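Long-range contacts in IclR family transcriptional regulator (Brucella abortus, PDB 5WHM), which represses transcription as an IclR-type regulator, probably binding DNA through its helix-turn-helix domain and sensing a small effector through its C-terminal GAF-like domain: residues 117-123 with 230-236; 219-223 with 255-259; 108-113 with 133-138. The contacts are given in a common frame with arbitrary orientation. Residue numbers count along the deposited sequence, not the author numbering.

In the fold
All three contacts belong to the C-terminal GAF-like domain, which in this family probably binds the effector, and meet on one antiparallel sheet whose strand order includes 128-135, 118-125, 229-238 and 216-225. Interaction 1 pairs the two middle strands of that run; interactions 2 and 3 lay helices 244-265 and 101-115 against the strands that flank them. Centres of interactions 1 and 2 lie about 8 Å apart, 1 and 3 about 10 Å, 2 and 3 about 14 Å. Along the chain interaction 3 closes before interaction 2 opens, and interaction 1 crosses both. Interaction 1 thus joins two sequence-distant pairs of consecutive strands, and the two helices, touching through Met258, Met108 and Leu111, complete one compact domain.

Interaction 1: residues 117-123 with 230-236. With ACY (acetic acid), chain J.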
loop_
_atom_site.group_PDB
_atom_site.type_symbol
_atom_site.label_atom_id
_atom_site.label_comp_id
_atom_site.label_asym_id
_atom_site.label_seq_id
_atom_site.Cartn_x
_atom_site.Cartn_y
_atom_site.Cartn_z
ATOM N N ALA C 117 -23.058 -8.587 6.759
ATOM C CA ALA C 117 -22.558 -7.240 6.560
ATOM C C ALA C 117 -21.035 -7.238 6.705
ATOM O O ALA C 117 -20.449 -8.144 7.298
ATOM C CB ALA C 117 -23.195 -6.269 7.554
ATOM N N ALA C 118 -20.405 -6.184 6.201
ATOM C CA ALA C 118 -18.946 -6.089 6.240
ATOM C C ALA C 118 -18.420 -5.749 7.641
ATOM O O ALA C 118 -18.958 -4.878 8.337
ATOM C CB ALA C 118 -18.470 -5.041 5.235
ATOM N N VAL C 119 -17.360 -6.443 8.053
ATOM C CA VAL C 119 -16.656 -6.185 9.308
ATOM C C VAL C 119 -15.233 -5.765 8.946
ATOM O O VAL C 119 -14.592 -6.417 8.107
ATOM C CB VAL C 119 -16.663 -7.420 10.228
ATOM C CG1 VAL C 119 -15.877 -7.200 11.503
ATOM C CG2 VAL C 119 -18.156 -7.820 10.571
ATOM N N ALA C 120 -14.760 -4.666 9.545
ATOM C CA ALA C 120 -13.463 -4.099 9.177
ATOM C C ALA C 120 -12.643 -3.821 10.428
ATOM O O ALA C 120 -13.175 -3.697 11.545
ATOM C CB ALA C 120 -13.606 -2.805 8.337
HETATM N N MSE C 121 -11.333 -3.729 10.215
HETATM C CA MSE C 121 -10.385 -3.317 11.223
HETATM C C MSE C 121 -9.616 -2.080 10.691
HETATM O O MSE C 121 -9.162 -2.096 9.556
HETATM C CB MSE C 121 -9.423 -4.452 11.559
HETATM C CG MSE C 121 -8.376 -4.089 12.589
HETATM SE SE MSE C 121 -7.158 -5.591 12.932
HETATM C CE MSE C 121 -6.267 -5.794 11.172
ATOM N N ALA C 122 -9.531 -1.023 11.507
ATOM C CA ALA C 122 -9.026 0.274 11.063
ATOM C C ALA C 122 -8.129 0.875 12.137
ATOM O O ALA C 122 -8.225 0.520 13.314
ATOM C CB ALA C 122 -10.172 1.253 10.749
ATOM N N ALA C 123 -7.255 1.804 11.719
ATOM C CA ALA C 123 -6.482 2.620 12.651
ATOM C C ALA C 123 -6.342 4.028 12.068
ATOM O O ALA C 123 -6.509 4.247 10.862
ATOM C CB ALA C 123 -5.092 2.013 12.930
ATOM N N VAL C 230 -4.489 2.279 19.068
ATOM C CA VAL C 230 -5.929 2.040 19.099
ATOM C C VAL C 230 -6.340 1.404 17.771
ATOM O O VAL C 230 -6.263 2.042 16.714
ATOM C CB VAL C 230 -6.706 3.331 19.360
ATOM C CG1 VAL C 230 -8.185 3.015 19.617
ATOM C CG2 VAL C 230 -6.123 4.047 20.564
ATOM N N LEU C 231 -6.742 0.135 17.806
ATOM C CA LEU C 231 -7.403 -0.463 16.656
ATOM C C LEU C 231 -8.908 -0.331 16.848
ATOM O O LEU C 231 -9.399 -0.261 17.971
ATOM C CB LEU C 231 -7.034 -1.939 16.496
ATOM C CG LEU C 231 -5.577 -2.292 16.315
ATOM C CD1 LEU C 231 -5.401 -3.816 16.407
ATOM C CD2 LEU C 231 -5.087 -1.741 14.976
ATOM N N VAL C 232 -9.644 -0.235 15.750
ATOM C CA VAL C 232 -11.092 -0.099 15.868
ATOM C C VAL C 232 -11.722 -1.111 14.930
ATOM O O VAL C 232 -11.281 -1.249 13.780
ATOM C CB VAL C 232 -11.588 1.321 15.529
ATOM C CG1 VAL C 232 -13.080 1.419 15.870
ATOM C CG2 VAL C 232 -10.774 2.390 16.268
ATOM N N PHE C 233 -12.753 -1.812 15.416
ATOM C CA PHE C 233 -13.484 -2.780 14.611
ATOM C C PHE C 233 -14.885 -2.265 14.357
ATOM O O PHE C 233 -15.509 -1.686 15.250
ATOM C CB PHE C 233 -13.498 -4.146 15.303
ATOM C CG PHE C 233 -12.115 -4.703 15.514
ATOM C CD1 PHE C 233 -11.345 -4.293 16.611
ATOM C CD2 PHE C 233 -11.543 -5.567 14.571
ATOM C CE1 PHE C 233 -10.009 -4.762 16.770
ATOM C CE2 PHE C 233 -10.238 -6.056 14.733
ATOM C CZ PHE C 233 -9.472 -5.666 15.845
ATOM N N ASN C 234 -15.378 -2.414 13.132
ATOM C CA ASN C 234 -16.739 -1.968 12.884
ATOM C C ASN C 234 -17.518 -3.044 12.145
ATOM O O ASN C 234 -16.984 -4.062 11.691
ATOM C CB ASN C 234 -16.808 -0.625 12.116
ATOM C CG ASN C 234 -16.408 -0.743 10.637
ATOM O OD1 ASN C 234 -16.069 -1.815 10.141
ATOM N ND2 ASN C 234 -16.455 0.384 9.926
ATOM N N CYS C 235 -18.818 -2.806 12.059
ATOM C CA CYS C 235 -19.708 -3.682 11.318
ATOM C C CYS C 235 -20.788 -2.762 10.783
ATOM O O CYS C 235 -21.416 -2.035 11.562
ATOM C CB CYS C 235 -20.277 -4.771 12.220
ATOM S SG CYS C 235 -21.461 -5.859 11.355
ATOM N N GLY C 236 -20.978 -2.749 9.473
ATOM C CA GLY C 236 -21.839 -1.720 8.916
ATOM C C GLY C 236 -22.332 -2.175 7.566
ATOM O O GLY C 236 -21.877 -3.185 7.028
HETATM C C ACY J . -18.571 3.713 9.567
HETATM O O ACY J . -17.767 3.249 10.417
HETATM O OXT ACY J . -19.411 4.624 9.806
HETATM C CH3 ACY J . -18.524 3.149 8.173
HETATM O O HOH W 1 -17.522 -2.607 8.099
HETATM O O HOH W 2 -21.969 -4.498 4.659
#
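Two strands more than a hundred residues apart in sequence form the regular antiparallel centre of the GAF-like sheet, tying its two halves together. Ala117 starts the approach, its CB beside Gly236 O. At Ala118 the carbonyl O accepts Gly236 N at 3.1 Å; one water joins Ala118 O to Asn234 OD1, another Ala118 N to Gly236 O. Val119 faces Cys235 in a non-hydrogen-bonded pair, CG2 to SG 3.9 Å. Ala120 and Asn234 exchange both backbone hydrogen bonds, and Asn234 ND2 donates hydrogen bonds to Tyr131 OH and to an acetic acid, probably from the crystallisation liquor, also held by Ser157 and Val158. Met121, a selenomethionine, places SE 4.6 Å from the Phe233 ring centroid, an oblique Met-aromatic contact. Ala122 pairs with Val232 through two 2.9 Å bonds, Ala122 N to Val232 O and Val232 N to Ala122 O. Phe233 and Cys235 pack against helix 244-265, whereas Val232 and Asn234 meet helix 157-165 on the other face; strand 128-135 flanks 118-125, and strand 216-225 flanks 229-238.

Interaction 2: residues 219-223 with 255-259; sequences VAVPL and LIEMV
This apolar helix-on-sheet contact lays the C-terminal helix 244-265 of the GAF-like domain against strand 216-225. Residues 219-223 are extended and 255-259 are helical, with Val259 N bonded to Leu255 O at 2.9 Å. The short axes approach to 8.4 Å and run nearly alongside each other, crossing at -24°, with Val221 CA 6.2 Å from Ile256 CA and Leu223 CA 6.8 Å from Val259 CA. Val219, Val221 and Leu223 point toward the helix. Val221, chi1 t, is central: its CG2 lies 3.7 Å from Leu255 CG and 3.6 Å from Ile256 CG1, and its CG1 lies 3.7 Å from Val259 CG2. Leu255 (t, p) reaches back along the strand, with CD2 4.0 Å from Val219 CG1. One turn later Val259, also t, sets CG1 3.7 Å from Leu223 CB. No hydrogen bond links the segments. On the other face of the strand, Ala220 and Pro222 touch helix 157-165. Helices on both faces of an antiparallel sheet are characteristic of the GAF-like alpha/beta fold.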
loop_
_atom_site.group_PDB
_atom_site.type_symbol
_atom_site.label_atom_id
_atom_site.label_comp_id
_atom_site.label_asym_id
_atom_site.label_seq_id
_atom_site.Cartn_x
_atom_site.Cartn_y
_atom_site.Cartn_z
ATOM N N VAL C 219 -21.680 0.338 13.409
ATOM C CA VAL C 219 -21.360 0.406 14.835
ATOM C C VAL C 219 -19.894 0.036 14.951
ATOM O O VAL C 219 -19.407 -0.794 14.183
ATOM C CB VAL C 219 -22.238 -0.553 15.676
ATOM C CG1 VAL C 219 -22.094 -2.000 15.195
ATOM C CG2 VAL C 219 -21.935 -0.454 17.185
ATOM N N ALA C 220 -19.182 0.645 15.897
ATOM C CA ALA C 220 -17.744 0.390 16.008
ATOM C C ALA C 220 -17.341 0.290 17.468
ATOM O O ALA C 220 -17.972 0.897 18.354
ATOM C CB ALA C 220 -16.900 1.488 15.317
ATOM N N VAL C 221 -16.294 -0.493 17.711
ATOM C CA VAL C 221 -15.787 -0.749 19.062
ATOM C C VAL C 221 -14.270 -0.642 19.024
ATOM O O VAL C 221 -13.631 -1.324 18.202
ATOM C CB VAL C 221 -16.205 -2.135 19.574
ATOM C CG1 VAL C 221 -15.472 -2.481 20.866
ATOM C CG2 VAL C 221 -17.731 -2.205 19.786
ATOM N N PRO C 222 -13.646 0.173 19.869
ATOM C CA PRO C 222 -12.188 0.319 19.810
ATOM C C PRO C 222 -11.486 -0.705 20.697
ATOM O O PRO C 222 -12.076 -1.315 21.588
ATOM C CB PRO C 222 -11.973 1.744 20.336
ATOM C CG PRO C 222 -13.083 1.876 21.416
ATOM C CD PRO C 222 -14.248 1.027 20.914
ATOM N N LEU C 223 -10.203 -0.902 20.423
ATOM C CA LEU C 223 -9.362 -1.768 21.240
ATOM C C LEU C 223 -8.005 -1.094 21.409
ATOM O O LEU C 223 -7.358 -0.763 20.413
ATOM C CB LEU C 223 -9.199 -3.135 20.574
ATOM C CG LEU C 223 -8.090 -4.035 21.106
ATOM C CD1 LEU C 223 -8.450 -4.479 22.515
ATOM C CD2 LEU C 223 -7.925 -5.210 20.189
ATOM N N LEU C 255 -20.256 -7.220 18.739
ATOM C CA LEU C 255 -18.964 -6.670 18.330
ATOM C C LEU C 255 -18.078 -6.443 19.548
ATOM O O LEU C 255 -16.859 -6.658 19.491
ATOM C CB LEU C 255 -19.175 -5.377 17.535
ATOM C CG LEU C 255 -17.971 -4.621 16.965
ATOM C CD1 LEU C 255 -17.071 -5.525 16.071
ATOM C CD2 LEU C 255 -18.464 -3.411 16.180
ATOM N N ILE C 256 -18.688 -6.014 20.666
ATOM C CA ILE C 256 -17.946 -5.820 21.911
ATOM C C ILE C 256 -17.352 -7.137 22.386
ATOM O O ILE C 256 -16.205 -7.188 22.844
ATOM C CB ILE C 256 -18.853 -5.205 22.987
ATOM C CG1 ILE C 256 -19.191 -3.749 22.646
ATOM C CG2 ILE C 256 -18.225 -5.340 24.412
ATOM C CD1 ILE C 256 -20.349 -3.200 23.575
ATOM N N GLU C 257 -18.132 -8.218 22.305
ATOM C CA GLU C 257 -17.629 -9.525 22.707
ATOM C C GLU C 257 -16.511 -9.992 21.777
ATOM O O GLU C 257 -15.532 -10.589 22.235
ATOM C CB GLU C 257 -18.771 -10.541 22.731
ATOM C CG GLU C 257 -18.345 -11.955 23.095
ATOM C CD GLU C 257 -17.723 -12.071 24.490
ATOM O OE1 GLU C 257 -17.930 -11.165 25.336
ATOM O OE2 GLU C 257 -17.028 -13.086 24.740
HETATM N N MSE C 258 -16.650 -9.736 20.483
HETATM C CA MSE C 258 -15.602 -10.093 19.495
HETATM C C MSE C 258 -14.291 -9.393 19.817
HETATM O O MSE C 258 -13.234 -10.019 19.847
HETATM C CB MSE C 258 -16.036 -9.742 18.068
HETATM C CG MSE C 258 -15.066 -10.322 16.946
HETATM SE SE MSE C 258 -15.407 -9.409 15.266
HETATM C CE MSE C 258 -14.422 -7.743 15.564
ATOM N N VAL C 259 -14.357 -8.084 20.057
ATOM C CA VAL C 259 -13.150 -7.335 20.403
ATOM C C VAL C 259 -12.533 -7.871 21.697
ATOM O O VAL C 259 -11.305 -7.968 21.820
ATOM C CB VAL C 259 -13.468 -5.828 20.490
ATOM C CG1 VAL C 259 -12.313 -5.042 21.117
ATOM C CG2 VAL C 259 -13.767 -5.297 19.097
#

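Interaction 3: residues 108-113 with 133-138; sequences MQVLAD and DVVQGE
Helix 101-115 packs on the end of strand 128-135 and then fastens the loop that follows it. Residues 108-113 are helical, 133-135 are strand, and 136-138 form the loop, with Gly137 at phi/psi -55/145 and Glu138 at -52/129. The short axes approach to 8.9 Å, crossing at -42°. Val135 (chi1 159°) points at the helix in a small apolar patch, CG1 4.0 Å from Ala112 CB and CB 4.5 Å from Met108 CB; CE of selenomethionine Met108 (m, t, p) packs on the Asp133 carbonyl. Gln109 (t, p) donates NE2 to Gln136 O at 3.2 Å and, one helical turn on, to Asp113 OD1 at 2.6 Å. Asp113 (m) offers the same OD1 to Glu138 N at 2.7 Å, nearly straight. Between Gln136 and Glu138, Gly137 CA lies 3.4 Å from Ala112 O, so close that a CB would clash with that oxygen. Gln136 NE2 bonds Thr142 O. Asp133 OD1 bridges to Arg101 NE, and OD2 to Arg145 NH2 of the second subunit, with a weak bond from Val134 N. Both cross-segment bonds thus join a helix side chain to a main-chain atom, against one unfavourable term: Asp113 OD2 lies 4.5 Å from OE1 of the poorly ordered Glu138.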
loop_
_atom_site.group_PDB
_atom_site.type_symbol
_atom_site.label_atom_id
_atom_site.label_comp_id
_atom_site.label_asym_id
_atom_site.label_seq_id
_atom_site.Cartn_x
_atom_site.Cartn_y
_atom_site.Cartn_z
HETATM N N MSE C 108 -13.829 -12.054 12.804
HETATM C CA MSE C 108 -14.559 -11.065 12.016
HETATM C C MSE C 108 -15.452 -11.756 10.991
HETATM O O MSE C 108 -16.540 -11.275 10.659
HETATM C CB MSE C 108 -13.579 -10.109 11.315
HETATM C CG MSE C 108 -12.888 -9.153 12.275
HETATM SE SE MSE C 108 -11.218 -8.361 11.514
HETATM C CE MSE C 108 -11.936 -7.465 9.941
ATOM N N GLN C 109 -14.961 -12.883 10.469
ATOM C CA GLN C 109 -15.742 -13.633 9.492
ATOM C C GLN C 109 -17.030 -14.170 10.111
ATOM O O GLN C 109 -18.105 -14.063 9.507
ATOM C CB GLN C 109 -14.893 -14.763 8.909
ATOM C CG GLN C 109 -15.568 -15.543 7.789
ATOM C CD GLN C 109 -15.788 -14.699 6.554
ATOM O OE1 GLN C 109 -14.841 -14.344 5.867
ATOM N NE2 GLN C 109 -17.040 -14.372 6.268
ATOM N N VAL C 110 -16.950 -14.714 11.333
ATOM C CA VAL C 110 -18.139 -15.201 12.037
ATOM C C VAL C 110 -19.160 -14.083 12.223
ATOM O O VAL C 110 -20.362 -14.278 12.005
ATOM C CB VAL C 110 -17.734 -15.829 13.388
ATOM C CG1 VAL C 110 -18.974 -16.134 14.254
ATOM C CG2 VAL C 110 -16.904 -17.089 13.157
ATOM N N LEU C 111 -18.705 -12.896 12.628
ATOM C CA LEU C 111 -19.642 -11.793 12.821
ATOM C C LEU C 111 -20.216 -11.319 11.493
ATOM O O LEU C 111 -21.427 -11.088 11.378
ATOM C CB LEU C 111 -18.967 -10.641 13.551
ATOM C CG LEU C 111 -19.891 -9.426 13.745
ATOM C CD1 LEU C 111 -21.199 -9.815 14.508
ATOM C CD2 LEU C 111 -19.181 -8.302 14.437
ATOM N N ALA C 112 -19.350 -11.159 10.478
ATOM C CA ALA C 112 -19.813 -10.766 9.149
ATOM C C ALA C 112 -20.835 -11.761 8.593
ATOM O O ALA C 112 -21.834 -11.350 7.998
ATOM C CB ALA C 112 -18.617 -10.614 8.189
ATOM N N ASP C 113 -20.598 -13.071 8.767
ATOM C CA ASP C 113 -21.546 -14.071 8.281
ATOM C C ASP C 113 -22.870 -13.955 9.022
ATOM O O ASP C 113 -23.940 -13.970 8.407
ATOM C CB ASP C 113 -20.993 -15.492 8.448
ATOM C CG ASP C 113 -19.829 -15.812 7.491
ATOM O OD1 ASP C 113 -19.543 -15.035 6.536
ATOM O OD2 ASP C 113 -19.187 -16.861 7.731
ATOM N N ASP C 133 -8.017 -4.209 7.283
ATOM C CA ASP C 133 -8.578 -5.486 6.894
ATOM C C ASP C 133 -10.094 -5.313 6.836
ATOM O O ASP C 133 -10.663 -4.479 7.555
ATOM C CB ASP C 133 -8.179 -6.636 7.845
ATOM C CG ASP C 133 -8.265 -7.999 7.153
ATOM O OD1 ASP C 133 -8.003 -9.039 7.780
ATOM O OD2 ASP C 133 -8.577 -8.035 5.937
ATOM N N VAL C 134 -10.715 -6.033 5.911
ATOM C CA VAL C 134 -12.156 -6.003 5.676
ATOM C C VAL C 134 -12.573 -7.418 5.326
ATOM O O VAL C 134 -11.950 -8.061 4.473
ATOM C CB VAL C 134 -12.585 -5.074 4.518
ATOM C CG1 VAL C 134 -14.127 -5.002 4.446
ATOM C CG2 VAL C 134 -11.996 -3.715 4.636
ATOM N N VAL C 135 -13.644 -7.886 5.943
ATOM C CA VAL C 135 -14.203 -9.199 5.669
ATOM C C VAL C 135 -15.684 -9.010 5.402
ATOM O O VAL C 135 -16.359 -8.276 6.131
ATOM C CB VAL C 135 -13.964 -10.155 6.851
ATOM C CG1 VAL C 135 -14.922 -11.297 6.819
ATOM C CG2 VAL C 135 -12.522 -10.659 6.817
ATOM N N GLN C 136 -16.185 -9.647 4.350
ATOM C CA GLN C 136 -17.596 -9.587 4.013
ATOM C C GLN C 136 -18.277 -10.902 4.351
ATOM O O GLN C 136 -17.688 -11.984 4.198
ATOM C CB GLN C 136 -17.780 -9.272 2.540
ATOM C CG GLN C 136 -17.222 -7.937 2.214
ATOM C CD GLN C 136 -18.198 -7.062 1.470
ATOM O OE1 GLN C 136 -18.099 -5.830 1.514
ATOM N NE2 GLN C 136 -19.138 -7.687 0.764
ATOM N N GLY C 137 -19.522 -10.805 4.796
ATOM C CA GLY C 137 -20.281 -12.006 5.067
ATOM C C GLY C 137 -20.333 -12.904 3.851
ATOM O O GLY C 137 -20.339 -12.415 2.717
ATOM N N GLU C 138 -20.320 -14.217 4.065
ATOM C CA GLU C 138 -20.627 -15.148 2.987
ATOM C C GLU C 138 -21.956 -14.757 2.350
ATOM O O GLU C 138 -22.947 -14.529 3.049
ATOM C CB GLU C 138 -20.686 -16.575 3.537
ATOM C CG GLU C 138 -20.702 -17.670 2.480
ATOM C CD GLU C 138 -20.599 -19.059 3.085
ATOM O OE1 GLU C 138 -20.960 -19.219 4.275
ATOM O OE2 GLU C 138 -20.152 -19.988 2.372
#